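Local coordinates for protein dihydroorotase (Campylobacter jejuni subsp. jejuni, PDB 3PNU) that probably catalyses the reversible, zinc-dependent cyclization of N-carbamoyl-L-aspartate to (S)-dihydroorotate in the de novo synthesis of pyrimidines, at residues L35-N40 with M78-A83; A57-N62 with K74-R79; G156-F161 with A170-K175. One frame throughout, in Å; residues are numbered along the deposited sequence.

Interaction 1. Residues L35-N40 with M78-A83; sequences LHLRDN and MRILKA. With ZN (zinc ion), chain D.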
ATOM      1  N   LEU A  35      -3.875   8.237 -21.963  1.00 37.41           N
ATOM      2  CA  LEU A  35      -3.316   6.949 -22.352  1.00 39.45           C
ATOM      3  C   LEU A  35      -1.813   6.941 -22.528  1.00 40.29           C
ATOM      4  O   LEU A  35      -1.247   7.873 -23.068  1.00 37.07           O
ATOM      5  CB  LEU A  35      -3.949   6.528 -23.698  1.00 41.33           C
ATOM      6  CG  LEU A  35      -3.639   5.147 -24.320  1.00 41.79           C
ATOM      7  CD1 LEU A  35      -3.965   4.013 -23.347  1.00 38.64           C
ATOM      8  CD2 LEU A  35      -4.426   4.949 -25.645  1.00 39.47           C
ATOM      9  N   HIS A  36      -1.180   5.859 -22.075  1.00 43.07           N
ATOM     10  CA  HIS A  36       0.277   5.654 -22.245  1.00 44.67           C
ATOM     11  C   HIS A  36       0.513   4.536 -23.256  1.00 45.72           C
ATOM     12  O   HIS A  36       0.068   3.409 -23.048  1.00 45.67           O
ATOM     13  CB  HIS A  36       0.937   5.291 -20.915  1.00 44.92           C
ATOM     14  CG  HIS A  36       0.910   6.399 -19.922  1.00 41.65           C
ATOM     15  ND1 HIS A  36       1.849   7.412 -19.913  1.00 43.21           N
ATOM     16  CD2 HIS A  36       0.052   6.667 -18.919  1.00 36.92           C
ATOM     17  CE1 HIS A  36       1.561   8.258 -18.941  1.00 39.72           C
ATOM     18  NE2 HIS A  36       0.477   7.827 -18.324  1.00 38.96           N
ATOM     19  N   LEU A  37       1.199   4.857 -24.350  1.00 48.42           N
ATOM     20  CA  LEU A  37       1.488   3.885 -25.420  1.00 49.75           C
ATOM     21  C   LEU A  37       2.970   3.506 -25.500  1.00 51.69           C
ATOM     22  O   LEU A  37       3.377   2.711 -26.354  1.00 50.33           O
ATOM     23  CB  LEU A  37       1.074   4.460 -26.781  1.00 49.28           C
ATOM     24  CG  LEU A  37      -0.408   4.625 -27.085  1.00 48.22           C
ATOM     25  CD1 LEU A  37      -0.589   5.270 -28.477  1.00 42.65           C
ATOM     26  CD2 LEU A  37      -1.110   3.287 -26.996  1.00 45.37           C
ATOM     27  N   ARG A  38       3.780   4.094 -24.628  1.00 53.56           N
ATOM     28  CA  ARG A  38       5.210   3.800 -24.586  1.00 54.78           C
ATOM     29  C   ARG A  38       5.879   4.071 -25.943  1.00 56.58           C
ATOM     30  O   ARG A  38       5.618   5.109 -26.564  1.00 57.22           O
ATOM     31  CB  ARG A  38       5.440   2.357 -24.129  1.00 54.36           C
ATOM     32  CG  ARG A  38       4.789   2.008 -22.800  1.00 55.18           C
ATOM     33  CD  ARG A  38       5.180   2.994 -21.678  1.00 56.65           C
ATOM     34  NE  ARG A  38       4.588   2.576 -20.412  1.00 58.91           N
ATOM     35  CZ  ARG A  38       4.525   3.331 -19.320  1.00 60.06           C
ATOM     36  NH1 ARG A  38       4.997   4.570 -19.329  1.00 58.00           N
ATOM     37  NH2 ARG A  38       3.966   2.843 -18.219  1.00 61.82           N
ATOM     38  N   ASP A  39       6.739   3.165 -26.412  1.00 57.64           N
ATOM     39  CA  ASP A  39       7.411   3.404 -27.683  1.00 58.12           C
ATOM     40  C   ASP A  39       8.054   2.147 -28.243  1.00 58.91           C
ATOM     41  O   ASP A  39       7.969   1.074 -27.653  1.00 58.49           O
ATOM     42  CB  ASP A  39       8.495   4.469 -27.485  1.00 57.73           C
ATOM     43  CG  ASP A  39       8.793   5.231 -28.752  1.00 57.76           C
ATOM     44  OD1 ASP A  39       8.203   4.874 -29.788  1.00 58.03           O
ATOM     45  OD2 ASP A  39       9.587   6.203 -28.708  1.00 57.54           O
ATOM     46  N   ASN A  40       8.676   2.301 -29.408  1.00 60.18           N
ATOM     47  CA  ASN A  40       9.423   1.239 -30.045  1.00 59.74           C
ATOM     48  C   ASN A  40       8.595  -0.030 -30.094  1.00 60.09           C
ATOM     49  O   ASN A  40       7.441   0.011 -30.513  1.00 60.15           O
ATOM     50  CB  ASN A  40      10.737   1.031 -29.290  1.00 59.88           C
ATOM     51  CG  ASN A  40      11.500   2.326 -29.087  1.00 61.61           C
ATOM     52  OD1 ASN A  40      11.437   3.246 -29.909  1.00 63.28           O
ATOM     53  ND2 ASN A  40      12.230   2.405 -27.982  1.00 68.77           N
ATOM     54  N   MET A  78       4.143   9.557 -35.973  1.00 59.32           N
ATOM     55  CA  MET A  78       4.310   8.669 -37.114  1.00 61.51           C
ATOM     56  C   MET A  78       4.391   7.239 -36.614  1.00 59.78           C
ATOM     57  O   MET A  78       3.685   6.362 -37.120  1.00 60.15           O
ATOM     58  CB  MET A  78       5.562   9.016 -37.946  1.00 63.80           C
ATOM     59  CG  MET A  78       5.514  10.384 -38.669  1.00 70.23           C
ATOM     60  SD  MET A  78       4.098  10.638 -39.801  1.00 83.67           S
ATOM     61  CE  MET A  78       4.438  12.311 -40.415  1.00 80.85           C
ATOM     62  N   ARG A  79       5.233   7.008 -35.605  1.00 58.58           N
ATOM     63  CA  ARG A  79       5.394   5.656 -35.055  1.00 57.52           C
ATOM     64  C   ARG A  79       4.056   5.108 -34.569  1.00 56.10           C
ATOM     65  O   ARG A  79       3.739   3.948 -34.803  1.00 55.13           O
ATOM     66  CB  ARG A  79       6.454   5.607 -33.936  1.00 57.85           C
ATOM     67  CG  ARG A  79       7.862   6.003 -34.373  1.00 57.20           C
ATOM     68  CD  ARG A  79       8.943   5.589 -33.348  1.00 56.90           C
ATOM     69  NE  ARG A  79       8.913   6.352 -32.102  1.00 54.50           N
ATOM     70  CZ  ARG A  79       9.532   7.517 -31.927  1.00 55.86           C
ATOM     71  NH1 ARG A  79      10.211   8.075 -32.918  1.00 57.39           N
ATOM     72  NH2 ARG A  79       9.460   8.148 -30.764  1.00 56.86           N
ATOM     73  N   ILE A  80       3.264   5.951 -33.906  1.00 55.93           N
ATOM     74  CA  ILE A  80       1.949   5.517 -33.420  1.00 55.75           C
ATOM     75  C   ILE A  80       1.068   5.131 -34.599  1.00 56.21           C
ATOM     76  O   ILE A  80       0.469   4.059 -34.603  1.00 55.81           O
ATOM     77  CB  ILE A  80       1.212   6.594 -32.568  1.00 55.14           C
ATOM     78  CG1 ILE A  80       2.044   6.986 -31.346  1.00 53.36           C
ATOM     79  CG2 ILE A  80      -0.139   6.057 -32.106  1.00 52.44           C
ATOM     80  CD1 ILE A  80       1.509   8.144 -30.581  1.00 53.54           C
ATOM     81  N   LEU A  81       0.995   6.004 -35.598  1.00 57.86           N
ATOM     82  CA  LEU A  81       0.169   5.735 -36.789  1.00 59.70           C
ATOM     83  C   LEU A  81       0.505   4.404 -37.468  1.00 61.44           C
ATOM     84  O   LEU A  81      -0.399   3.679 -37.883  1.00 60.83           O
ATOM     85  CB  LEU A  81       0.250   6.892 -37.779  1.00 58.94           C
ATOM     86  CG  LEU A  81      -0.434   8.175 -37.304  1.00 58.37           C
ATOM     87  CD1 LEU A  81      -0.180   9.295 -38.312  1.00 58.52           C
ATOM     88  CD2 LEU A  81      -1.942   7.960 -37.075  1.00 51.09           C
ATOM     89  N   LYS A  82       1.795   4.087 -37.586  1.00 64.33           N
ATOM     90  CA  LYS A  82       2.192   2.798 -38.162  1.00 66.87           C
ATOM     91  C   LYS A  82       1.717   1.649 -37.300  1.00 67.92           C
ATOM     92  O   LYS A  82       1.152   0.692 -37.797  1.00 68.11           O
ATOM     93  CB  LYS A  82       3.709   2.659 -38.292  1.00 67.77           C
ATOM     94  CG  LYS A  82       4.357   3.290 -39.531  1.00 70.45           C
ATOM     95  CD  LYS A  82       5.836   2.834 -39.657  1.00 73.63           C
ATOM     96  CE  LYS A  82       5.977   1.282 -39.774  1.00 73.65           C
ATOM     97  NZ  LYS A  82       7.401   0.805 -39.757  1.00 72.48           N
ATOM     98  N   ALA A  83       1.963   1.760 -36.000  1.00 70.14           N
ATOM     99  CA  ALA A  83       1.618   0.717 -35.036  1.00 71.46           C
ATOM    100  C   ALA A  83       0.136   0.357 -35.007  1.00 72.61           C
ATOM    101  O   ALA A  83      -0.226  -0.766 -34.652  1.00 72.70           O
ATOM    102  CB  ALA A  83       2.088   1.134 -33.645  1.00 71.68           C
TER
HETATM  103 ZN    ZN D 337      -0.717   8.862 -16.763  1.00 42.87          ZN
HETATM  104  O   HOH W   1      -0.769   8.588 -14.370  1.00 45.05           O
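With CG of Asp39 anti to its own N and the Arg79 chain bent at chi3, carboxylate and guanidinium meet through two atoms each. Arg79 NE donates to Asp39 OD1 at 2.8 Å, with an N-H...O angle of 153°, and the oxygen accepts on its syn lone pair. The second arm, Arg79 NH2 to Asp39 OD2, is just as short at 2.8 Å but bends to 126° and counts as a weak bond. The planes stand 31° apart, which fits the uneven pair: OD1 is tilted from the guanidinium plane and the groups are twisted rather than coplanar. Asp39 OD1 also takes a weak bond from the backbone N of Asn40.

Deeper in, Leu37 CD1 rests on Ile80 CG2 at 3.7 Å, with Ile80 CD1 slightly farther off; the two side chains cross at about a right angle. Leu43 of helix 40-51 and Ile59 of strand 56-59 touch both residues, so the pair belongs to the layer between barrel strands and outer helices of this TIM-barrel hydrolase.

One part of the loop carries His36, which binds a zinc ion through NE2 at 2.2 Å, in a site that also takes His34, Asp261 and the carboxylated Lys116; the other carries Asp39. His36, Leu37 and Arg38 probably also bind substrate. The chemistry implies that a partly exposed ion pair and a buried apolar contact together tie the metal-bearing loop to helix 70-84, the Asp39 charge being probably balanced largely by Arg79.

Interaction 2. Residues A57-N62 with K74-R79; sequences AVIMPN and KAYKMR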
ATOM      1  N   ALA A  57      -7.362   9.133 -28.703  1.00 43.46           N
ATOM      2  CA  ALA A  57      -6.865   9.070 -27.328  1.00 42.73           C
ATOM      3  C   ALA A  57      -5.808  10.117 -27.083  1.00 42.21           C
ATOM      4  O   ALA A  57      -5.001  10.395 -27.967  1.00 43.34           O
ATOM      5  CB  ALA A  57      -6.310   7.697 -27.042  1.00 41.01           C
ATOM      6  N   VAL A  58      -5.833  10.736 -25.898  1.00 41.49           N
ATOM      7  CA  VAL A  58      -4.788  11.683 -25.542  1.00 39.30           C
ATOM      8  C   VAL A  58      -3.580  10.806 -25.216  1.00 39.37           C
ATOM      9  O   VAL A  58      -3.678   9.910 -24.371  1.00 38.77           O
ATOM     10  CB  VAL A  58      -5.143  12.569 -24.336  1.00 39.35           C
ATOM     11  CG1 VAL A  58      -3.976  13.477 -24.017  1.00 38.22           C
ATOM     12  CG2 VAL A  58      -6.396  13.394 -24.605  1.00 34.32           C
ATOM     13  N   ILE A  59      -2.461  11.055 -25.904  1.00 39.12           N
ATOM     14  CA  ILE A  59      -1.230  10.273 -25.755  1.00 38.97           C
ATOM     15  C   ILE A  59      -0.277  11.030 -24.850  1.00 40.44           C
ATOM     16  O   ILE A  59       0.180  12.139 -25.197  1.00 39.14           O
ATOM     17  CB  ILE A  59      -0.549  10.048 -27.128  1.00 40.46           C
ATOM     18  CG1 ILE A  59      -1.582   9.579 -28.170  1.00 38.11           C
ATOM     19  CG2 ILE A  59       0.655   9.064 -27.014  1.00 39.16           C
ATOM     20  CD1 ILE A  59      -2.361   8.363 -27.764  1.00 34.46           C
ATOM     21  N   MET A  60       0.016  10.465 -23.680  1.00 40.15           N
ATOM     22  CA  MET A  60       0.897  11.164 -22.735  1.00 41.73           C
ATOM     23  C   MET A  60       2.341  11.116 -23.216  1.00 42.36           C
ATOM     24  O   MET A  60       2.747  10.140 -23.856  1.00 43.93           O
ATOM     25  CB  MET A  60       0.711  10.649 -21.315  1.00 42.16           C
ATOM     26  CG  MET A  60      -0.723  10.874 -20.787  1.00 41.37           C
ATOM     27  SD  MET A  60      -1.165  12.630 -20.843  1.00 43.37           S
ATOM     28  CE  MET A  60      -2.845  12.594 -20.223  1.00 41.37           C
ATOM     29  N   PRO A  61       3.117  12.170 -22.921  1.00 42.23           N
ATOM     30  CA  PRO A  61       4.451  12.303 -23.436  1.00 44.53           C
ATOM     31  C   PRO A  61       5.573  11.866 -22.505  1.00 47.09           C
ATOM     32  O   PRO A  61       6.726  12.267 -22.728  1.00 48.46           O
ATOM     33  CB  PRO A  61       4.555  13.820 -23.607  1.00 44.92           C
ATOM     34  CG  PRO A  61       3.798  14.362 -22.408  1.00 42.73           C
ATOM     35  CD  PRO A  61       2.816  13.279 -21.997  1.00 42.40           C
ATOM     36  N   ASN A  62       5.266  11.074 -21.479  1.00 48.28           N
ATOM     37  CA  ASN A  62       6.302  10.670 -20.515  1.00 49.44           C
ATOM     38  C   ASN A  62       7.219   9.579 -21.066  1.00 49.90           C
ATOM     39  O   ASN A  62       7.254   8.454 -20.567  1.00 48.00           O
ATOM     40  CB  ASN A  62       5.682  10.266 -19.159  1.00 48.57           C
ATOM     41  CG  ASN A  62       4.789   9.063 -19.264  1.00 47.73           C
ATOM     42  OD1 ASN A  62       4.158   8.843 -20.287  1.00 47.20           O
ATOM     43  ND2 ASN A  62       4.723   8.269 -18.194  1.00 50.29           N
ATOM     44  N   LYS A  74       6.264  14.754 -33.797  1.00 57.14           N
ATOM     45  CA  LYS A  74       5.868  14.269 -35.134  1.00 58.90           C
ATOM     46  C   LYS A  74       6.392  12.855 -35.325  1.00 57.70           C
ATOM     47  O   LYS A  74       5.662  11.956 -35.742  1.00 58.31           O
ATOM     48  CB  LYS A  74       6.438  15.154 -36.259  1.00 60.32           C
ATOM     49  CG  LYS A  74       6.046  14.683 -37.698  1.00 65.08           C
ATOM     50  CD  LYS A  74       6.932  15.307 -38.822  1.00 69.92           C
ATOM     51  CE  LYS A  74       6.844  16.846 -38.918  1.00 73.32           C
ATOM     52  NZ  LYS A  74       5.482  17.341 -39.301  1.00 75.49           N
ATOM     53  N   ALA A  75       7.671  12.675 -35.009  1.00 56.53           N
ATOM     54  CA  ALA A  75       8.327  11.384 -35.131  1.00 56.21           C
ATOM     55  C   ALA A  75       7.555  10.297 -34.381  1.00 55.74           C
ATOM     56  O   ALA A  75       7.275   9.239 -34.935  1.00 56.41           O
ATOM     57  CB  ALA A  75       9.768  11.484 -34.615  1.00 55.48           C
ATOM     58  N   TYR A  76       7.201  10.572 -33.122  1.00 55.35           N
ATOM     59  CA  TYR A  76       6.454   9.611 -32.279  1.00 53.49           C
ATOM     60  C   TYR A  76       5.062   9.353 -32.847  1.00 52.81           C
ATOM     61  O   TYR A  76       4.587   8.211 -32.879  1.00 49.94           O
ATOM     62  CB  TYR A  76       6.391  10.140 -30.838  1.00 53.21           C
ATOM     63  CG  TYR A  76       5.642   9.280 -29.844  1.00 51.48           C
ATOM     64  CD1 TYR A  76       5.827   7.902 -29.805  1.00 49.12           C
ATOM     65  CD2 TYR A  76       4.812   9.857 -28.883  1.00 50.39           C
ATOM     66  CE1 TYR A  76       5.161   7.111 -28.890  1.00 48.63           C
ATOM     67  CE2 TYR A  76       4.149   9.073 -27.938  1.00 47.45           C
ATOM     68  CZ  TYR A  76       4.324   7.707 -27.946  1.00 49.41           C
ATOM     69  OH  TYR A  76       3.673   6.925 -27.028  1.00 44.31           O
ATOM     70  N   LYS A  77       4.413  10.423 -33.301  1.00 54.03           N
ATOM     71  CA  LYS A  77       3.086  10.311 -33.920  1.00 55.69           C
ATOM     72  C   LYS A  77       3.168   9.334 -35.088  1.00 57.28           C
ATOM     73  O   LYS A  77       2.373   8.389 -35.181  1.00 55.89           O
ATOM     74  CB  LYS A  77       2.593  11.669 -34.415  1.00 54.98           C
ATOM     75  CG  LYS A  77       1.199  11.631 -35.041  1.00 54.79           C
ATOM     76  CD  LYS A  77       0.688  13.037 -35.377  1.00 52.25           C
ATOM     77  CE  LYS A  77      -0.757  13.004 -35.847  1.00 52.68           C
ATOM     78  NZ  LYS A  77      -1.277  14.354 -36.200  1.00 52.38           N
ATOM     79  N   MET A  78       4.143   9.557 -35.973  1.00 59.32           N
ATOM     80  CA  MET A  78       4.310   8.669 -37.114  1.00 61.51           C
ATOM     81  C   MET A  78       4.391   7.239 -36.614  1.00 59.78           C
ATOM     82  O   MET A  78       3.685   6.362 -37.120  1.00 60.15           O
ATOM     83  CB  MET A  78       5.562   9.016 -37.946  1.00 63.80           C
ATOM     84  CG  MET A  78       5.514  10.384 -38.669  1.00 70.23           C
ATOM     85  SD  MET A  78       4.098  10.638 -39.801  1.00 83.67           S
ATOM     86  CE  MET A  78       4.438  12.311 -40.415  1.00 80.85           C
ATOM     87  N   ARG A  79       5.233   7.008 -35.605  1.00 58.58           N
ATOM     88  CA  ARG A  79       5.394   5.656 -35.055  1.00 57.52           C
ATOM     89  C   ARG A  79       4.056   5.108 -34.569  1.00 56.10           C
ATOM     90  O   ARG A  79       3.739   3.948 -34.803  1.00 55.13           O
ATOM     91  CB  ARG A  79       6.454   5.607 -33.936  1.00 57.85           C
ATOM     92  CG  ARG A  79       7.862   6.003 -34.373  1.00 57.20           C
ATOM     93  CD  ARG A  79       8.943   5.589 -33.348  1.00 56.90           C
ATOM     94  NE  ARG A  79       8.913   6.352 -32.102  1.00 54.50           N
ATOM     95  CZ  ARG A  79       9.532   7.517 -31.927  1.00 55.86           C
ATOM     96  NH1 ARG A  79      10.211   8.075 -32.918  1.00 57.39           N
ATOM     97  NH2 ARG A  79       9.460   8.148 -30.764  1.00 56.86           N
TER
HETATM   98  O   HOH W   2       2.473   7.774 -24.430  1.00 38.19           O
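Ile59 CG2 packs against the phenol end of Tyr76, 3.6 Å from CE2 and 3.7 Å from OH. The methyl reaches the ring obliquely, and it comes from the branch that stands anti to the backbone N of Ile59, the other branch, CG1, lying beside that N (chi1 -47°). Tyr76 extends to meet it with CG anti to its own N (chi1 179°), which sends the ring from helix 70-84 toward the strand end. A water next joins the polar atoms: it donates to Met60 O at 2.5 Å and is hydrogen-bonded to Tyr76 OH at 3.0 Å.

These elements belong to the beta-alpha-beta unit of strand 56-59, helix 70-84 and strand 90-93, one right-handed step of the TIM barrel, and the closest CA atoms, those of Ile59 and Lys77, are 9.2 Å apart, a gap bridged by side chains.

Farther out, Met93 of strand 90-93, Leu43 of helix 40-51 and Leu67 of a loop touch the Tyr76 side chain, while its hydroxyl also makes a weak hydrogen bond with Arg38 O. Within the helix, the CA of Tyr76 lies 3.6 Å above the plane of the Arg79 guanidinium, over its centre. On the strand side, Thr94 OG1 is hydrogen-bonded to Ile59 O, and the Met60 side chain touches His34 and His36, both zinc ligands.

Interaction 3. Residues G156-F161 with A170-K175; sequences GETNDF and AKIYEK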
ATOM      1  N   GLY A 156      -1.831  15.609 -10.675  1.00 34.39           N
ATOM      2  CA  GLY A 156      -1.942  16.341  -9.397  1.00 33.65           C
ATOM      3  C   GLY A 156      -1.571  15.638  -8.094  1.00 33.67           C
ATOM      4  O   GLY A 156      -2.430  15.182  -7.358  1.00 32.84           O
ATOM      5  N   GLU A 157      -0.281  15.586  -7.798  1.00 34.20           N
ATOM      6  CA  GLU A 157       0.212  14.978  -6.567  1.00 34.77           C
ATOM      7  C   GLU A 157       1.444  15.686  -6.088  1.00 35.31           C
ATOM      8  O   GLU A 157       2.313  16.026  -6.895  1.00 32.90           O
ATOM      9  CB  GLU A 157       0.602  13.513  -6.761  1.00 33.50           C
ATOM     10  CG  GLU A 157      -0.534  12.558  -6.840  1.00 34.74           C
ATOM     11  CD  GLU A 157      -0.077  11.105  -6.779  1.00 34.04           C
ATOM     12  OE1 GLU A 157       0.762  10.672  -7.607  1.00 33.45           O
ATOM     13  OE2 GLU A 157      -0.578  10.396  -5.905  1.00 32.38           O
ATOM     14  N   THR A 158       1.501  15.907  -4.773  1.00 36.18           N
ATOM     15  CA  THR A 158       2.671  16.488  -4.126  1.00 36.23           C
ATOM     16  C   THR A 158       3.543  15.297  -3.717  1.00 36.99           C
ATOM     17  O   THR A 158       3.248  14.153  -4.104  1.00 37.39           O
ATOM     18  CB  THR A 158       2.306  17.269  -2.865  1.00 35.66           C
ATOM     19  OG1 THR A 158       1.721  16.373  -1.924  1.00 34.24           O
ATOM     20  CG2 THR A 158       1.336  18.420  -3.169  1.00 33.11           C
ATOM     21  N   ASN A 159       4.592  15.570  -2.937  1.00 36.92           N
ATOM     22  CA  ASN A 159       5.528  14.562  -2.424  1.00 37.33           C
ATOM     23  C   ASN A 159       5.328  14.277  -0.934  1.00 36.21           C
ATOM     24  O   ASN A 159       6.184  13.705  -0.278  1.00 36.57           O
ATOM     25  CB  ASN A 159       6.962  15.020  -2.672  1.00 39.06           C
ATOM     26  CG  ASN A 159       7.308  15.033  -4.145  1.00 43.01           C
ATOM     27  OD1 ASN A 159       6.945  14.115  -4.878  1.00 50.79           O
ATOM     28  ND2 ASN A 159       8.019  16.065  -4.584  1.00 46.50           N
ATOM     29  N   ASP A 160       4.176  14.664  -0.417  1.00 35.99           N
ATOM     30  CA  ASP A 160       3.810  14.421   0.958  1.00 35.24           C
ATOM     31  C   ASP A 160       3.483  12.925   1.169  1.00 35.53           C
ATOM     32  O   ASP A 160       3.678  12.102   0.273  1.00 36.85           O
ATOM     33  CB  ASP A 160       2.582  15.269   1.256  1.00 35.21           C
ATOM     34  CG  ASP A 160       2.851  16.743   1.103  1.00 37.41           C
ATOM     35  OD1 ASP A 160       3.974  17.141   1.453  1.00 41.13           O
ATOM     36  OD2 ASP A 160       1.953  17.500   0.659  1.00 37.71           O
ATOM     37  N   PHE A 161       2.974  12.586   2.349  1.00 34.37           N
ATOM     38  CA  PHE A 161       2.555  11.236   2.658  1.00 34.10           C
ATOM     39  C   PHE A 161       1.635  10.735   1.545  1.00 33.17           C
ATOM     40  O   PHE A 161       0.684  11.415   1.161  1.00 32.87           O
ATOM     41  CB  PHE A 161       1.840  11.221   4.006  1.00 33.52           C
ATOM     42  CG  PHE A 161       1.421   9.857   4.455  1.00 33.66           C
ATOM     43  CD1 PHE A 161       2.363   8.936   4.872  1.00 33.47           C
ATOM     44  CD2 PHE A 161       0.085   9.501   4.489  1.00 33.68           C
ATOM     45  CE1 PHE A 161       1.986   7.666   5.294  1.00 32.07           C
ATOM     46  CE2 PHE A 161      -0.295   8.246   4.924  1.00 32.33           C
ATOM     47  CZ  PHE A 161       0.658   7.328   5.324  1.00 32.51           C
ATOM     48  N   ALA A 170      -4.601  20.036  -4.006  1.00 33.44           N
ATOM     49  CA  ALA A 170      -5.777  20.855  -4.255  1.00 34.88           C
ATOM     50  C   ALA A 170      -5.491  22.361  -4.222  1.00 36.62           C
ATOM     51  O   ALA A 170      -5.981  23.110  -5.072  1.00 39.32           O
ATOM     52  CB  ALA A 170      -6.874  20.504  -3.242  1.00 33.60           C
ATOM     53  N   LYS A 171      -4.697  22.804  -3.256  1.00 36.51           N
ATOM     54  CA  LYS A 171      -4.399  24.240  -3.111  1.00 36.11           C
ATOM     55  C   LYS A 171      -3.653  24.726  -4.327  1.00 35.43           C
ATOM     56  O   LYS A 171      -3.813  25.870  -4.703  1.00 37.50           O
ATOM     57  CB  LYS A 171      -3.584  24.538  -1.827  1.00 34.93           C
ATOM     58  CG  LYS A 171      -2.149  23.980  -1.858  1.00 37.34           C
ATOM     59  CD  LYS A 171      -1.613  23.699  -0.434  1.00 43.49           C
ATOM     60  CE  LYS A 171      -0.434  22.748  -0.480  1.00 46.08           C
ATOM     61  NZ  LYS A 171      -0.373  21.918   0.728  1.00 49.30           N
ATOM     62  N   ILE A 172      -2.841  23.865  -4.940  1.00 33.01           N
ATOM     63  CA  ILE A 172      -2.129  24.246  -6.151  1.00 33.10           C
ATOM     64  C   ILE A 172      -3.103  24.432  -7.337  1.00 34.49           C
ATOM     65  O   ILE A 172      -3.103  25.474  -7.986  1.00 35.46           O
ATOM     66  CB  ILE A 172      -1.042  23.243  -6.495  1.00 32.84           C
ATOM     67  CG1 ILE A 172       0.011  23.255  -5.383  1.00 31.67           C
ATOM     68  CG2 ILE A 172      -0.406  23.584  -7.844  1.00 30.24           C
ATOM     69  CD1 ILE A 172       1.043  22.204  -5.518  1.00 37.32           C
ATOM     70  N   TYR A 173      -3.931  23.436  -7.627  1.00 34.77           N
ATOM     71  CA  TYR A 173      -4.925  23.590  -8.677  1.00 34.93           C
ATOM     72  C   TYR A 173      -5.777  24.839  -8.461  1.00 36.99           C
ATOM     73  O   TYR A 173      -6.215  25.473  -9.407  1.00 37.14           O
ATOM     74  CB  TYR A 173      -5.922  22.430  -8.691  1.00 32.62           C
ATOM     75  CG  TYR A 173      -5.470  21.201  -9.362  1.00 32.81           C
ATOM     76  CD1 TYR A 173      -4.938  21.248 -10.665  1.00 33.35           C
ATOM     77  CD2 TYR A 173      -5.639  19.954  -8.767  1.00 28.06           C
ATOM     78  CE1 TYR A 173      -4.544  20.109 -11.308  1.00 29.10           C
ATOM     79  CE2 TYR A 173      -5.258  18.785  -9.438  1.00 29.97           C
ATOM     80  CZ  TYR A 173      -4.709  18.872 -10.692  1.00 25.85           C
ATOM     81  OH  TYR A 173      -4.324  17.731 -11.354  1.00 31.24           O
ATOM     82  N   GLU A 174      -6.044  25.149  -7.206  1.00 39.41           N
ATOM     83  CA  GLU A 174      -6.880  26.274  -6.879  1.00 41.90           C
ATOM     84  C   GLU A 174      -6.177  27.590  -7.234  1.00 42.49           C
ATOM     85  O   GLU A 174      -6.794  28.472  -7.834  1.00 42.57           O
ATOM     86  CB  GLU A 174      -7.286  26.216  -5.401  1.00 42.64           C
ATOM     87  CG  GLU A 174      -8.410  27.168  -5.045  1.00 47.26           C
ATOM     88  CD  GLU A 174      -9.073  26.864  -3.707  1.00 50.62           C
ATOM     89  OE1 GLU A 174      -8.481  26.117  -2.893  1.00 53.30           O
ATOM     90  OE2 GLU A 174     -10.196  27.379  -3.483  1.00 51.79           O
ATOM     91  N   LYS A 175      -4.891  27.719  -6.917  1.00 42.07           N
ATOM     92  CA  LYS A 175      -4.208  28.962  -7.218  1.00 42.41           C
ATOM     93  C   LYS A 175      -4.000  29.123  -8.729  1.00 42.21           C
ATOM     94  O   LYS A 175      -4.119  30.226  -9.264  1.00 42.25           O
ATOM     95  CB  LYS A 175      -2.904  29.134  -6.439  1.00 43.04           C
ATOM     96  CG  LYS A 175      -1.692  28.439  -6.986  1.00 47.38           C
ATOM     97  CD  LYS A 175      -0.431  28.922  -6.239  1.00 47.34           C
ATOM     98  CE  LYS A 175       0.816  28.296  -6.833  1.00 50.33           C
ATOM     99  NZ  LYS A 175       2.062  28.698  -6.134  1.00 47.92           N
TER
HETATM  100  O   HOH W   3      -4.809  15.239 -10.572  1.00 25.60           O
HETATM  101  O   HOH W   4       1.496  20.156   0.661  1.00 33.13           O
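Tyr173, on helix 170-179 of the TIM barrel, brings its hydroxyl against Gly156 in the loop that follows strand 152-154, and this is the tightly packed end of the contact. The ring meets the glycine obliquely: Tyr173 OH is 3.4 Å from Gly156 CA, while CZ stays at 4.0 Å from the same carbon. Tyr173 OH and Gly156 N also lie close, but their angle is too poor for a direct hydrogen bond. A water links them instead, lying in the ring plane at its edge, 2.7 Å from Tyr173 OH, and taking a weak bond from Gly156 N. Phe169 meets the Tyr173 ring edge-to-face, and Leu195 and Leu198 of helix 193-201 pack on it. Gly156 directly follows His155, a ligand of the second zinc ion, so the tyrosine packs against the backbone next to the metal site.

Toward the other end the fit loosens. Thr158 CG2 and Ile172 CD1 only just approach, at 4.5 Å, and Asp160 OD2 and Lys171 NZ stay 5.0 Å apart, too far for a direct salt bridge. Within the loop, Asp160 N gives a weak bond to Thr158 OG1, and Asn168 ND2 is hydrogen-bonded to Asp160 OD2. On the exposed side, the end of Lys171 comes nearer to the loop than its start, and a single water accepts from Lys171 NZ at 2.6 Å and donates to Asp160 OD2 at 2.7 Å.

How the interactions relate
Interactions 1 and 2 are neighbours, their centres 6 Å apart, and both use helix 70-84, with Met78 and Arg79 common to the two helical segments. They also meet directly: Leu35 N and Val58 O, 2.9 Å apart, probably form a hydrogen bond between adjacent parallel strands. Along the chain, the loop 35-40 and the segment 57-62 come first and converge on the same helix. Interaction 3 follows in a later part of the barrel, its centre about 30 Å from that of interaction 1 and 27 Å from that of interaction 2. Interaction 1 holds the zinc ligand His36 and interaction 3 begins just after His155, a ligand of the other zinc ion, so helix packing adjoins zinc-binding segments in two parts of the barrel.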